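Local coordinates for protein ATP-dependent DNA helicase (Mycobacterium smegmatis, PDB 5V9X) that unwinds RNA:DNA hybrids as an ATP-dependent 3'-to-5' helicase that tracks along single-stranded DNA, at residues T683-E688 and H702-L707; L715-R720 and F755-D760; E761-V766 and Y836-L841. All blocks are in the same frame, centred on the assembly; numbering follows the deposited sequence.

Interaction 1: residues T683-E688 and H702-L707; sequences TTFVVE and HSPYGL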
ATOM      1  N   THR A 683      -4.604  26.769   5.773  1.00 68.49           N
ATOM      2  CA  THR A 683      -5.167  28.038   5.343  1.00 64.26           C
ATOM      3  C   THR A 683      -4.127  29.048   4.881  1.00 67.62           C
ATOM      4  O   THR A 683      -4.495  30.023   4.219  1.00 72.52           O
ATOM      5  CB  THR A 683      -5.993  28.669   6.476  1.00 62.63           C
ATOM      6  OG1 THR A 683      -5.128  29.034   7.558  1.00 64.49           O
ATOM      7  CG2 THR A 683      -7.039  27.691   6.978  1.00 50.96           C
ATOM      8  N   THR A 684      -2.850  28.852   5.213  1.00 67.67           N
ATOM      9  CA  THR A 684      -1.804  29.807   4.860  1.00 70.67           C
ATOM     10  C   THR A 684      -0.604  29.057   4.300  1.00 68.37           C
ATOM     11  O   THR A 684       0.003  28.243   5.002  1.00 64.37           O
ATOM     12  CB  THR A 684      -1.373  30.648   6.072  1.00 74.51           C
ATOM     13  OG1 THR A 684      -0.554  29.855   6.940  1.00 87.28           O
ATOM     14  CG2 THR A 684      -2.578  31.145   6.856  1.00 70.50           C
ATOM     15  N   PHE A 685      -0.269  29.329   3.041  1.00 66.15           N
ATOM     16  CA  PHE A 685       0.994  28.891   2.465  1.00 59.24           C
ATOM     17  C   PHE A 685       2.048  29.966   2.699  1.00 62.35           C
ATOM     18  O   PHE A 685       1.735  31.156   2.790  1.00 65.34           O
ATOM     19  CB  PHE A 685       0.867  28.626   0.961  1.00 55.13           C
ATOM     20  CG  PHE A 685      -0.043  27.478   0.604  1.00 53.14           C
ATOM     21  CD1 PHE A 685      -0.522  26.612   1.573  1.00 52.99           C
ATOM     22  CD2 PHE A 685      -0.407  27.262  -0.717  1.00 50.64           C
ATOM     23  CE1 PHE A 685      -1.355  25.562   1.229  1.00 54.66           C
ATOM     24  CE2 PHE A 685      -1.235  26.215  -1.066  1.00 48.92           C
ATOM     25  CZ  PHE A 685      -1.710  25.363  -0.093  1.00 53.03           C
ATOM     26  N   VAL A 686       3.304  29.541   2.792  1.00 60.35           N
ATOM     27  CA  VAL A 686       4.423  30.456   2.989  1.00 62.37           C
ATOM     28  C   VAL A 686       5.408  30.268   1.844  1.00 62.82           C
ATOM     29  O   VAL A 686       5.890  29.152   1.607  1.00 60.57           O
ATOM     30  CB  VAL A 686       5.117  30.238   4.341  1.00 60.69           C
ATOM     31  CG1 VAL A 686       6.384  31.079   4.419  1.00 55.39           C
ATOM     32  CG2 VAL A 686       4.174  30.588   5.480  1.00 63.63           C
ATOM     33  N   VAL A 687       5.710  31.355   1.144  1.00 61.17           N
ATOM     34  CA  VAL A 687       6.742  31.370   0.116  1.00 62.22           C
ATOM     35  C   VAL A 687       7.985  31.999   0.731  1.00 66.23           C
ATOM     36  O   VAL A 687       7.988  33.183   1.084  1.00 62.47           O
ATOM     37  CB  VAL A 687       6.282  32.125  -1.137  1.00 60.57           C
ATOM     38  CG1 VAL A 687       7.432  32.274  -2.112  1.00 54.62           C
ATOM     39  CG2 VAL A 687       5.120  31.389  -1.788  1.00 61.01           C
ATOM     40  N   GLU A 688       9.041  31.203   0.868  1.00 69.38           N
ATOM     41  CA  GLU A 688      10.264  31.613   1.542  1.00 64.75           C
ATOM     42  C   GLU A 688      11.383  31.740   0.521  1.00 67.61           C
ATOM     43  O   GLU A 688      11.555  30.861  -0.328  1.00 68.30           O
ATOM     44  CB  GLU A 688      10.643  30.608   2.631  1.00 56.95           C
ATOM     45  CG  GLU A 688      11.975  30.882   3.295  1.00 56.21           C
ATOM     46  CD  GLU A 688      12.225  29.967   4.472  1.00 59.46           C
ATOM     47  OE1 GLU A 688      11.325  29.168   4.807  1.00 59.87           O
ATOM     48  OE2 GLU A 688      13.321  30.046   5.063  1.00 62.12           O
ATOM     49  N   HIS A 702       5.845  26.580   0.853  1.00 56.40           N
ATOM     50  CA  HIS A 702       5.501  25.749   1.997  1.00 56.12           C
ATOM     51  C   HIS A 702       4.010  25.440   1.970  1.00 58.22           C
ATOM     52  O   HIS A 702       3.182  26.355   1.929  1.00 61.35           O
ATOM     53  CB  HIS A 702       5.873  26.443   3.305  1.00 59.33           C
ATOM     54  CG  HIS A 702       7.346  26.522   3.564  1.00 60.03           C
ATOM     55  ND1 HIS A 702       8.181  27.365   2.864  1.00 61.84           N
ATOM     56  CD2 HIS A 702       8.130  25.876   4.459  1.00 60.15           C
ATOM     57  CE1 HIS A 702       9.416  27.233   3.312  1.00 60.13           C
ATOM     58  NE2 HIS A 702       9.413  26.334   4.278  1.00 61.23           N
ATOM     59  N   SER A 703       3.677  24.150   1.996  1.00 55.87           N
ATOM     60  CA  SER A 703       2.303  23.666   1.923  1.00 48.27           C
ATOM     61  C   SER A 703       2.275  22.199   2.322  1.00 47.79           C
ATOM     62  O   SER A 703       3.120  21.421   1.867  1.00 55.51           O
ATOM     63  CB  SER A 703       1.735  23.842   0.513  1.00 48.98           C
ATOM     64  OG  SER A 703       0.681  22.926   0.268  1.00 49.58           O
ATOM     65  N   PRO A 704       1.331  21.779   3.163  1.00 45.97           N
ATOM     66  CA  PRO A 704       1.293  20.384   3.617  1.00 45.41           C
ATOM     67  C   PRO A 704       0.489  19.437   2.739  1.00 54.20           C
ATOM     68  O   PRO A 704       0.392  18.255   3.084  1.00 59.50           O
ATOM     69  CB  PRO A 704       0.634  20.520   4.994  1.00 41.92           C
ATOM     70  CG  PRO A 704      -0.341  21.631   4.800  1.00 41.92           C
ATOM     71  CD  PRO A 704       0.299  22.596   3.825  1.00 45.53           C
ATOM     72  N   TYR A 705      -0.049  19.904   1.610  1.00 52.72           N
ATOM     73  CA  TYR A 705      -1.096  19.181   0.893  1.00 52.05           C
ATOM     74  C   TYR A 705      -0.590  17.989   0.089  1.00 53.46           C
ATOM     75  O   TYR A 705      -1.290  17.512  -0.810  1.00 62.88           O
ATOM     76  CB  TYR A 705      -1.851  20.143  -0.027  1.00 51.91           C
ATOM     77  CG  TYR A 705      -2.868  20.981   0.704  1.00 53.33           C
ATOM     78  CD1 TYR A 705      -4.131  20.479   0.985  1.00 55.52           C
ATOM     79  CD2 TYR A 705      -2.566  22.270   1.123  1.00 50.65           C
ATOM     80  CE1 TYR A 705      -5.069  21.239   1.657  1.00 53.17           C
ATOM     81  CE2 TYR A 705      -3.497  23.036   1.796  1.00 48.10           C
ATOM     82  CZ  TYR A 705      -4.746  22.516   2.060  1.00 48.39           C
ATOM     83  OH  TYR A 705      -5.677  23.273   2.729  1.00 49.20           O
ATOM     84  N   GLY A 706       0.602  17.494   0.395  1.00 48.79           N
ATOM     85  CA  GLY A 706       1.050  16.219  -0.128  1.00 47.42           C
ATOM     86  C   GLY A 706       1.605  16.305  -1.539  1.00 49.92           C
ATOM     87  O   GLY A 706       1.411  17.279  -2.267  1.00 52.82           O
ATOM     88  N   LEU A 707       2.303  15.235  -1.929  1.00 43.96           N
ATOM     89  CA  LEU A 707       2.974  15.187  -3.220  1.00 44.05           C
ATOM     90  C   LEU A 707       1.999  15.056  -4.383  1.00 49.55           C
ATOM     91  O   LEU A 707       2.328  15.481  -5.496  1.00 51.58           O
ATOM     92  CB  LEU A 707       3.977  14.029  -3.241  1.00 42.17           C
ATOM     93  CG  LEU A 707       4.890  13.921  -4.465  1.00 39.85           C
ATOM     94  CD1 LEU A 707       5.845  15.101  -4.532  1.00 38.10           C
ATOM     95  CD2 LEU A 707       5.653  12.609  -4.453  1.00 38.50           C
TER

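Interaction 2: residues L715-R720 and F755-D760; sequences LAVGRR and FVFDAD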
ATOM      1  N   LEU A 715       4.971  20.803 -12.322  1.00 53.67           N
ATOM      2  CA  LEU A 715       4.889  20.835 -13.780  1.00 52.90           C
ATOM      3  C   LEU A 715       4.463  22.208 -14.275  1.00 61.73           C
ATOM      4  O   LEU A 715       5.036  22.736 -15.235  1.00 72.20           O
ATOM      5  CB  LEU A 715       3.907  19.772 -14.277  1.00 49.84           C
ATOM      6  CG  LEU A 715       4.241  18.300 -14.049  1.00 51.32           C
ATOM      7  CD1 LEU A 715       3.069  17.430 -14.467  1.00 55.62           C
ATOM      8  CD2 LEU A 715       5.492  17.919 -14.817  1.00 52.59           C
ATOM      9  N   ALA A 716       3.453  22.800 -13.633  1.00 59.24           N
ATOM     10  CA  ALA A 716       2.967  24.109 -14.055  1.00 54.25           C
ATOM     11  C   ALA A 716       4.015  25.187 -13.814  1.00 56.77           C
ATOM     12  O   ALA A 716       4.257  26.035 -14.680  1.00 62.74           O
ATOM     13  CB  ALA A 716       1.669  24.442 -13.320  1.00 49.12           C
ATOM     14  N   VAL A 717       4.646  25.169 -12.636  1.00 54.38           N
ATOM     15  CA  VAL A 717       5.710  26.125 -12.340  1.00 53.70           C
ATOM     16  C   VAL A 717       6.860  25.964 -13.326  1.00 57.91           C
ATOM     17  O   VAL A 717       7.440  26.952 -13.795  1.00 55.55           O
ATOM     18  CB  VAL A 717       6.187  25.954 -10.885  1.00 55.25           C
ATOM     19  CG1 VAL A 717       7.391  26.836 -10.606  1.00 58.66           C
ATOM     20  CG2 VAL A 717       5.056  26.269  -9.914  1.00 53.11           C
ATOM     21  N   GLY A 718       7.205  24.718 -13.659  1.00 62.02           N
ATOM     22  CA  GLY A 718       8.282  24.487 -14.608  1.00 61.42           C
ATOM     23  C   GLY A 718       7.997  25.095 -15.966  1.00 66.26           C
ATOM     24  O   GLY A 718       8.854  25.757 -16.556  1.00 70.24           O
ATOM     25  N   ARG A 719       6.782  24.879 -16.478  1.00 68.96           N
ATOM     26  CA  ARG A 719       6.391  25.463 -17.759  1.00 70.83           C
ATOM     27  C   ARG A 719       6.567  26.974 -17.748  1.00 70.19           C
ATOM     28  O   ARG A 719       7.154  27.552 -18.670  1.00 74.65           O
ATOM     29  CB  ARG A 719       4.940  25.099 -18.081  1.00 71.60           C
ATOM     30  CG  ARG A 719       4.450  25.629 -19.419  1.00 73.97           C
ATOM     31  CD  ARG A 719       2.943  25.504 -19.547  1.00 79.42           C
ATOM     32  NE  ARG A 719       2.500  25.650 -20.929  1.00 86.20           N
ATOM     33  CZ  ARG A 719       2.116  24.636 -21.700  1.00 89.09           C
ATOM     34  NH1 ARG A 719       2.113  23.400 -21.219  1.00 85.48           N
ATOM     35  NH2 ARG A 719       1.728  24.858 -22.948  1.00 93.39           N
ATOM     36  N   ARG A 720       6.070  27.633 -16.700  1.00 66.01           N
ATOM     37  CA  ARG A 720       6.208  29.080 -16.595  1.00 67.96           C
ATOM     38  C   ARG A 720       7.664  29.495 -16.442  1.00 71.12           C
ATOM     39  O   ARG A 720       8.096  30.494 -17.030  1.00 73.22           O
ATOM     40  CB  ARG A 720       5.400  29.596 -15.411  1.00 67.26           C
ATOM     41  CG  ARG A 720       4.148  30.338 -15.783  1.00 73.49           C
ATOM     42  CD  ARG A 720       3.670  31.108 -14.584  1.00 75.87           C
ATOM     43  NE  ARG A 720       2.230  31.302 -14.597  1.00 79.17           N
ATOM     44  CZ  ARG A 720       1.507  31.483 -13.499  1.00 79.02           C
ATOM     45  NH1 ARG A 720       0.196  31.656 -13.583  1.00 88.10           N
ATOM     46  NH2 ARG A 720       2.101  31.480 -12.314  1.00 70.70           N
ATOM     47  N   PHE A 755       3.728  30.439  -8.103  1.00 67.91           N
ATOM     48  CA  PHE A 755       2.998  29.220  -7.781  1.00 64.74           C
ATOM     49  C   PHE A 755       1.498  29.332  -8.019  1.00 71.04           C
ATOM     50  O   PHE A 755       0.832  28.300  -8.153  1.00 72.67           O
ATOM     51  CB  PHE A 755       3.249  28.831  -6.320  1.00 60.89           C
ATOM     52  CG  PHE A 755       4.704  28.687  -5.972  1.00 65.38           C
ATOM     53  CD1 PHE A 755       5.394  27.523  -6.280  1.00 65.16           C
ATOM     54  CD2 PHE A 755       5.384  29.714  -5.337  1.00 68.98           C
ATOM     55  CE1 PHE A 755       6.736  27.390  -5.961  1.00 67.67           C
ATOM     56  CE2 PHE A 755       6.725  29.586  -5.015  1.00 69.29           C
ATOM     57  CZ  PHE A 755       7.402  28.423  -5.328  1.00 66.77           C
ATOM     58  N   VAL A 756       0.958  30.546  -8.085  1.00 73.92           N
ATOM     59  CA  VAL A 756      -0.486  30.745  -8.149  1.00 67.79           C
ATOM     60  C   VAL A 756      -0.957  30.639  -9.592  1.00 68.56           C
ATOM     61  O   VAL A 756      -0.418  31.302 -10.487  1.00 68.08           O
ATOM     62  CB  VAL A 756      -0.870  32.103  -7.543  1.00 63.77           C
ATOM     63  CG1 VAL A 756      -2.376  32.312  -7.613  1.00 62.99           C
ATOM     64  CG2 VAL A 756      -0.375  32.194  -6.113  1.00 57.95           C
ATOM     65  N   PHE A 757      -1.973  29.808  -9.820  1.00 67.37           N
ATOM     66  CA  PHE A 757      -2.585  29.633 -11.128  1.00 62.61           C
ATOM     67  C   PHE A 757      -4.099  29.741 -11.000  1.00 67.63           C
ATOM     68  O   PHE A 757      -4.666  29.569  -9.918  1.00 69.27           O
ATOM     69  CB  PHE A 757      -2.217  28.279 -11.750  1.00 60.18           C
ATOM     70  CG  PHE A 757      -0.805  28.200 -12.256  1.00 64.31           C
ATOM     71  CD1 PHE A 757       0.257  28.052 -11.376  1.00 67.05           C
ATOM     72  CD2 PHE A 757      -0.540  28.255 -13.614  1.00 62.10           C
ATOM     73  CE1 PHE A 757       1.557  27.976 -11.844  1.00 63.96           C
ATOM     74  CE2 PHE A 757       0.757  28.178 -14.087  1.00 60.13           C
ATOM     75  CZ  PHE A 757       1.806  28.039 -13.202  1.00 61.11           C
ATOM     76  N   ASP A 758      -4.751  30.026 -12.126  1.00 72.01           N
ATOM     77  CA  ASP A 758      -6.207  30.033 -12.160  1.00 76.66           C
ATOM     78  C   ASP A 758      -6.742  28.606 -12.123  1.00 79.50           C
ATOM     79  O   ASP A 758      -6.108  27.669 -12.617  1.00 77.51           O
ATOM     80  CB  ASP A 758      -6.712  30.756 -13.409  1.00 82.00           C
ATOM     81  CG  ASP A 758      -6.666  32.267 -13.269  1.00 87.49           C
ATOM     82  OD1 ASP A 758      -7.039  32.781 -12.193  1.00 88.10           O
ATOM     83  OD2 ASP A 758      -6.255  32.944 -14.236  1.00 87.67           O
ATOM     84  N   ALA A 759      -7.924  28.447 -11.519  1.00 78.89           N
ATOM     85  CA  ALA A 759      -8.493  27.114 -11.342  1.00 66.16           C
ATOM     86  C   ALA A 759      -8.734  26.427 -12.680  1.00 68.70           C
ATOM     87  O   ALA A 759      -8.479  25.226 -12.824  1.00 75.18           O
ATOM     88  CB  ALA A 759      -9.790  27.198 -10.538  1.00 61.70           C
ATOM     89  N   ASP A 760      -9.220  27.172 -13.674  1.00 69.08           N
ATOM     90  CA  ASP A 760      -9.448  26.611 -15.002  1.00 70.59           C
ATOM     91  C   ASP A 760      -8.175  26.514 -15.831  1.00 66.75           C
ATOM     92  O   ASP A 760      -8.208  25.942 -16.926  1.00 65.32           O
ATOM     93  CB  ASP A 760     -10.490  27.445 -15.753  1.00 80.67           C
ATOM     94  CG  ASP A 760     -10.138  28.918 -15.795  1.00 88.01           C
ATOM     95  OD1 ASP A 760      -9.544  29.415 -14.815  1.00 89.86           O
ATOM     96  OD2 ASP A 760     -10.454  29.580 -16.807  1.00 89.78           O
TER

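Interaction 3: residues E761-V766 and Y836-L841; sequences EIEPIV and YDVPAL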
ATOM      1  N   GLU A 761      -7.061  27.056 -15.343  1.00 66.47           N
ATOM      2  CA  GLU A 761      -5.778  26.961 -16.024  1.00 65.20           C
ATOM      3  C   GLU A 761      -5.038  25.665 -15.707  1.00 70.60           C
ATOM      4  O   GLU A 761      -4.186  25.244 -16.498  1.00 68.16           O
ATOM      5  CB  GLU A 761      -4.902  28.157 -15.627  1.00 63.53           C
ATOM      6  CG  GLU A 761      -3.963  28.678 -16.703  1.00 70.70           C
ATOM      7  CD  GLU A 761      -3.182  29.898 -16.239  1.00 79.06           C
ATOM      8  OE1 GLU A 761      -3.438  30.375 -15.112  1.00 78.22           O
ATOM      9  OE2 GLU A 761      -2.312  30.378 -16.995  1.00 83.30           O
ATOM     10  N   ILE A 762      -5.366  25.026 -14.583  1.00 71.58           N
ATOM     11  CA  ILE A 762      -4.541  23.944 -14.048  1.00 71.08           C
ATOM     12  C   ILE A 762      -4.613  22.710 -14.938  1.00 75.81           C
ATOM     13  O   ILE A 762      -3.604  22.278 -15.506  1.00 79.96           O
ATOM     14  CB  ILE A 762      -4.961  23.613 -12.606  1.00 71.88           C
ATOM     15  CG1 ILE A 762      -4.460  24.696 -11.650  1.00 69.65           C
ATOM     16  CG2 ILE A 762      -4.436  22.250 -12.199  1.00 76.74           C
ATOM     17  CD1 ILE A 762      -2.958  24.737 -11.509  1.00 71.73           C
ATOM     18  N   GLU A 763      -5.804  22.120 -15.060  1.00 75.63           N
ATOM     19  CA  GLU A 763      -5.930  20.819 -15.716  1.00 73.21           C
ATOM     20  C   GLU A 763      -5.394  20.791 -17.147  1.00 74.22           C
ATOM     21  O   GLU A 763      -4.763  19.784 -17.514  1.00 77.46           O
ATOM     22  CB  GLU A 763      -7.393  20.359 -15.666  1.00 74.93           C
ATOM     23  CG  GLU A 763      -7.650  19.030 -16.354  1.00 79.44           C
ATOM     24  CD  GLU A 763      -8.828  18.282 -15.762  1.00 85.61           C
ATOM     25  OE1 GLU A 763      -9.180  18.556 -14.595  1.00 86.39           O
ATOM     26  OE2 GLU A 763      -9.401  17.419 -16.462  1.00 87.92           O
ATOM     27  N   PRO A 764      -5.586  21.815 -17.987  1.00 67.49           N
ATOM     28  CA  PRO A 764      -4.954  21.763 -19.317  1.00 63.99           C
ATOM     29  C   PRO A 764      -3.437  21.776 -19.259  1.00 64.18           C
ATOM     30  O   PRO A 764      -2.791  21.024 -19.998  1.00 71.40           O
ATOM     31  CB  PRO A 764      -5.507  23.013 -20.016  1.00 62.76           C
ATOM     32  CG  PRO A 764      -6.757  23.334 -19.292  1.00 66.99           C
ATOM     33  CD  PRO A 764      -6.494  22.969 -17.869  1.00 67.64           C
ATOM     34  N   ILE A 765      -2.854  22.615 -18.399  1.00 58.60           N
ATOM     35  CA  ILE A 765      -1.398  22.693 -18.287  1.00 57.61           C
ATOM     36  C   ILE A 765      -0.817  21.335 -17.910  1.00 57.64           C
ATOM     37  O   ILE A 765       0.118  20.839 -18.550  1.00 54.50           O
ATOM     38  CB  ILE A 765      -0.996  23.776 -17.270  1.00 55.72           C
ATOM     39  CG1 ILE A 765      -1.249  25.174 -17.835  1.00 55.99           C
ATOM     40  CG2 ILE A 765       0.460  23.614 -16.856  1.00 56.20           C
ATOM     41  CD1 ILE A 765      -1.050  26.281 -16.821  1.00 50.92           C
ATOM     42  N   VAL A 766      -1.363  20.718 -16.859  1.00 58.66           N
ATOM     43  CA  VAL A 766      -0.855  19.429 -16.398  1.00 58.51           C
ATOM     44  C   VAL A 766      -0.950  18.388 -17.508  1.00 62.98           C
ATOM     45  O   VAL A 766      -0.066  17.534 -17.656  1.00 73.34           O
ATOM     46  CB  VAL A 766      -1.608  18.984 -15.130  1.00 58.14           C
ATOM     47  CG1 VAL A 766      -1.238  17.560 -14.756  1.00 57.09           C
ATOM     48  CG2 VAL A 766      -1.300  19.926 -13.977  1.00 58.07           C
ATOM     49  N   TYR A 836      -1.276  11.760  -9.450  1.00 56.16           N
ATOM     50  CA  TYR A 836      -1.681  13.125  -9.161  1.00 55.52           C
ATOM     51  C   TYR A 836      -3.080  13.151  -8.548  1.00 59.33           C
ATOM     52  O   TYR A 836      -3.822  12.165  -8.567  1.00 57.95           O
ATOM     53  CB  TYR A 836      -1.662  13.984 -10.428  1.00 49.56           C
ATOM     54  CG  TYR A 836      -0.309  14.137 -11.095  1.00 46.73           C
ATOM     55  CD1 TYR A 836       0.872  13.944 -10.388  1.00 42.72           C
ATOM     56  CD2 TYR A 836      -0.218  14.480 -12.439  1.00 44.89           C
ATOM     57  CE1 TYR A 836       2.103  14.088 -11.003  1.00 39.97           C
ATOM     58  CE2 TYR A 836       1.008  14.624 -13.061  1.00 43.05           C
ATOM     59  CZ  TYR A 836       2.165  14.428 -12.340  1.00 43.86           C
ATOM     60  OH  TYR A 836       3.386  14.570 -12.962  1.00 48.34           O
ATOM     61  N   ASP A 837      -3.434  14.315  -7.998  1.00 58.36           N
ATOM     62  CA  ASP A 837      -4.787  14.611  -7.524  1.00 57.18           C
ATOM     63  C   ASP A 837      -5.121  16.000  -8.060  1.00 60.85           C
ATOM     64  O   ASP A 837      -4.971  17.005  -7.360  1.00 66.49           O
ATOM     65  CB  ASP A 837      -4.883  14.536  -5.997  1.00 57.24           C
ATOM     66  CG  ASP A 837      -6.306  14.705  -5.488  1.00 55.36           C
ATOM     67  OD1 ASP A 837      -7.230  14.858  -6.315  1.00 55.33           O
ATOM     68  OD2 ASP A 837      -6.499  14.690  -4.252  1.00 55.28           O
ATOM     69  N   VAL A 838      -5.566  16.050  -9.311  1.00 60.45           N
ATOM     70  CA  VAL A 838      -5.840  17.315  -9.993  1.00 58.08           C
ATOM     71  C   VAL A 838      -7.060  18.009  -9.391  1.00 55.40           C
ATOM     72  O   VAL A 838      -7.009  19.228  -9.176  1.00 55.81           O
ATOM     73  CB  VAL A 838      -5.996  17.104 -11.508  1.00 55.19           C
ATOM     74  CG1 VAL A 838      -6.362  18.410 -12.191  1.00 55.61           C
ATOM     75  CG2 VAL A 838      -4.712  16.538 -12.098  1.00 42.19           C
ATOM     76  N   PRO A 839      -8.173  17.309  -9.107  1.00 56.29           N
ATOM     77  CA  PRO A 839      -9.276  17.981  -8.394  1.00 57.37           C
ATOM     78  C   PRO A 839      -8.845  18.685  -7.117  1.00 59.71           C
ATOM     79  O   PRO A 839      -9.363  19.767  -6.813  1.00 67.14           O
ATOM     80  CB  PRO A 839     -10.249  16.831  -8.112  1.00 54.39           C
ATOM     81  CG  PRO A 839     -10.064  15.926  -9.256  1.00 54.70           C
ATOM     82  CD  PRO A 839      -8.589  15.972  -9.576  1.00 55.18           C
ATOM     83  N   ALA A 840      -7.907  18.111  -6.361  1.00 43.69           N
ATOM     84  CA  ALA A 840      -7.412  18.798  -5.173  1.00 54.17           C
ATOM     85  C   ALA A 840      -6.588  20.023  -5.549  1.00 52.63           C
ATOM     86  O   ALA A 840      -6.703  21.075  -4.908  1.00 54.86           O
ATOM     87  CB  ALA A 840      -6.590  17.844  -4.310  1.00 42.16           C
ATOM     88  N   LEU A 841      -5.750  19.909  -6.582  1.00 48.17           N
ATOM     89  CA  LEU A 841      -4.981  21.064  -7.032  1.00 45.47           C
ATOM     90  C   LEU A 841      -5.889  22.169  -7.552  1.00 51.12           C
ATOM     91  O   LEU A 841      -5.583  23.355  -7.381  1.00 55.80           O
ATOM     92  CB  LEU A 841      -3.983  20.644  -8.112  1.00 42.64           C
ATOM     93  CG  LEU A 841      -3.074  21.744  -8.669  1.00 47.01           C
ATOM     94  CD1 LEU A 841      -2.265  22.392  -7.556  1.00 44.17           C
ATOM     95  CD2 LEU A 841      -2.150  21.196  -9.746  1.00 49.48           C
TER

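Interaction 1: residues T683-E688 and H702-L707
The ring of Phe685 carries the side chain of Ser703 over one face and meets Tyr705 at its rim. The contact sits where the chain leaves a beta hairpin, formed by the consecutive antiparallel strands 684-691 and 697-702 of a mixed five-stranded sheet. Ser703 CB sits 3.7 Å from the centroid of the Phe685 ring, close to the ring normal, in a CH-pi contact. Phe685 and Tyr705 pair rim to rim, neither ring over the face of the other, with their planes at 68°; Phe685 CE1 comes 3.4 Å from Tyr705 CE2. With CG anti to the carbonyl carbon (chi1 -65°), Phe685 lays its ring along 703-705, the chain leaving the strand, so that CE1 also reaches CD of Pro704.

Val686 and His702 form a hydrogen-bonded pair at the end of the second strand. His702 N donates to Val686 O at 2.7 Å, while the return bond from Val686 N to His702 O is weak. The imidazole adds a third link: ND1 of His702 donates weakly to the same Val686 O, which lies at the ring edge, so that one carbonyl takes both the backbone and the side-chain N-H. Val686 and His702 point their side chains to the same face of the sheet, where their CB atoms are 4.0 Å apart.

The polar ends are tied to neighbouring parts of the fold. Ser703 OG bonds His710 on the following helix, and Tyr705 OH bonds the carbonyl of Asp682. The extended Glu688 side chain bonds Ser864 and Thr860 with its two oxygens. Its carboxylate is turned only 13° from the imidazole plane, without a hydrogen bond to that ring, and Glu688 OE1 lies 3.1 Å from His702 CE1.

Interaction 2: residues L715-R720 and F755-D760
Arg720 and Phe757 form a stacked cation-pi pair that fastens helix 707-725 to the loop leading into helix 759-769. The guanidinium lies nearly flat on the ring, with the planes 8° apart and Arg720 CZ 3.6 Å from the centroid of the Phe757 ring. The two side chains approach from opposite directions, and the arginine chain, extended from CG to NE, lays its planar end on the aromatic face.

The same guanidinium supplies the hydrogen bonds of the contact. NH1 and NH2 of Arg720 both grip Val756 O end-on, at 3.2 and 3.1 Å, with this oxygen close to the guanidinium plane. NH1 approaches in the carbonyl plane, whereas NH2 stands above it. This two-pronged hold on the residue just before Phe757 should limit rotation of the guanidinium and hold its face to the ring.

Apolar contacts complete the joint. Ala716, one helical turn before Arg720, places CB over the opposite face of Phe757, making the ring a layer between methyl and guanidinium. Ile762 and Ile765 of helix 759-769 also touch this ring. Two residues before Phe757, Phe755 packs on strands 697-702 and 737-742, joining the sheet to the helix through its contact with Val717: CG2 of Val717 lies 3.9 Å from CD1 of Phe755.

Interaction 3: residues E761-V766 and Y836-L841
This is an apolar helix-to-helix contact, buried at its centre, between helix 759-769 and the start of helix 838-849 with the turn before it, within the helical part of the DEAD/H-associated region. Ile762 and Val766, one turn apart, direct their side chains toward Tyr836, Val838 and Leu841, and no hydrogen bond crosses between the two segments. The closest approach is between Ile762 and Leu841, which cross at about a right angle: CG2 of Ile762 comes 3.5 Å from CD2 of Leu841. Chi1 of -75° sets CG1 of Ile762 beside the backbone N and leaves CG2 anti to that N, facing the leucine; CG2 also touches Val838 CG1.

Val766 lies beside Tyr836, the two side chains sliding past each other in opposite directions, with Val766 CG1 4.0 Å from Tyr836 CD2. Pro712 of helix 707-725 touches both residues, bringing a third helix to this end of the contact. Just before helix 838-849, Asp837 takes the N-cap position, its OD1 accepting a weak bond from Ala840 N. At the exposed margin, Glu763 stretches across Val838, its aliphatic stem passing the valine and its OE1 lying 3.7 Å from Val838 CG1.

From the N terminus, interaction 1 comes first, closing the short excursion through strand 684-691 and back along strand 697-702. Helix 707-725 follows, and after strands 732-734 and 737-742 the chain returns to it in interaction 2. Interaction 3 closes a longer, largely helical loop from 761-766 to 836-841. The three stand in series, with no nesting or crossing. Val687 against Phe755 links interaction 1 to interaction 2, sheet to loop. Interactions 2 and 3 share helix 759-769, with centres about 9 Å apart, and meet where Phe757 packs on Ile762 and Leu715 on Tyr836. Together they join the mixed sheet to three helices.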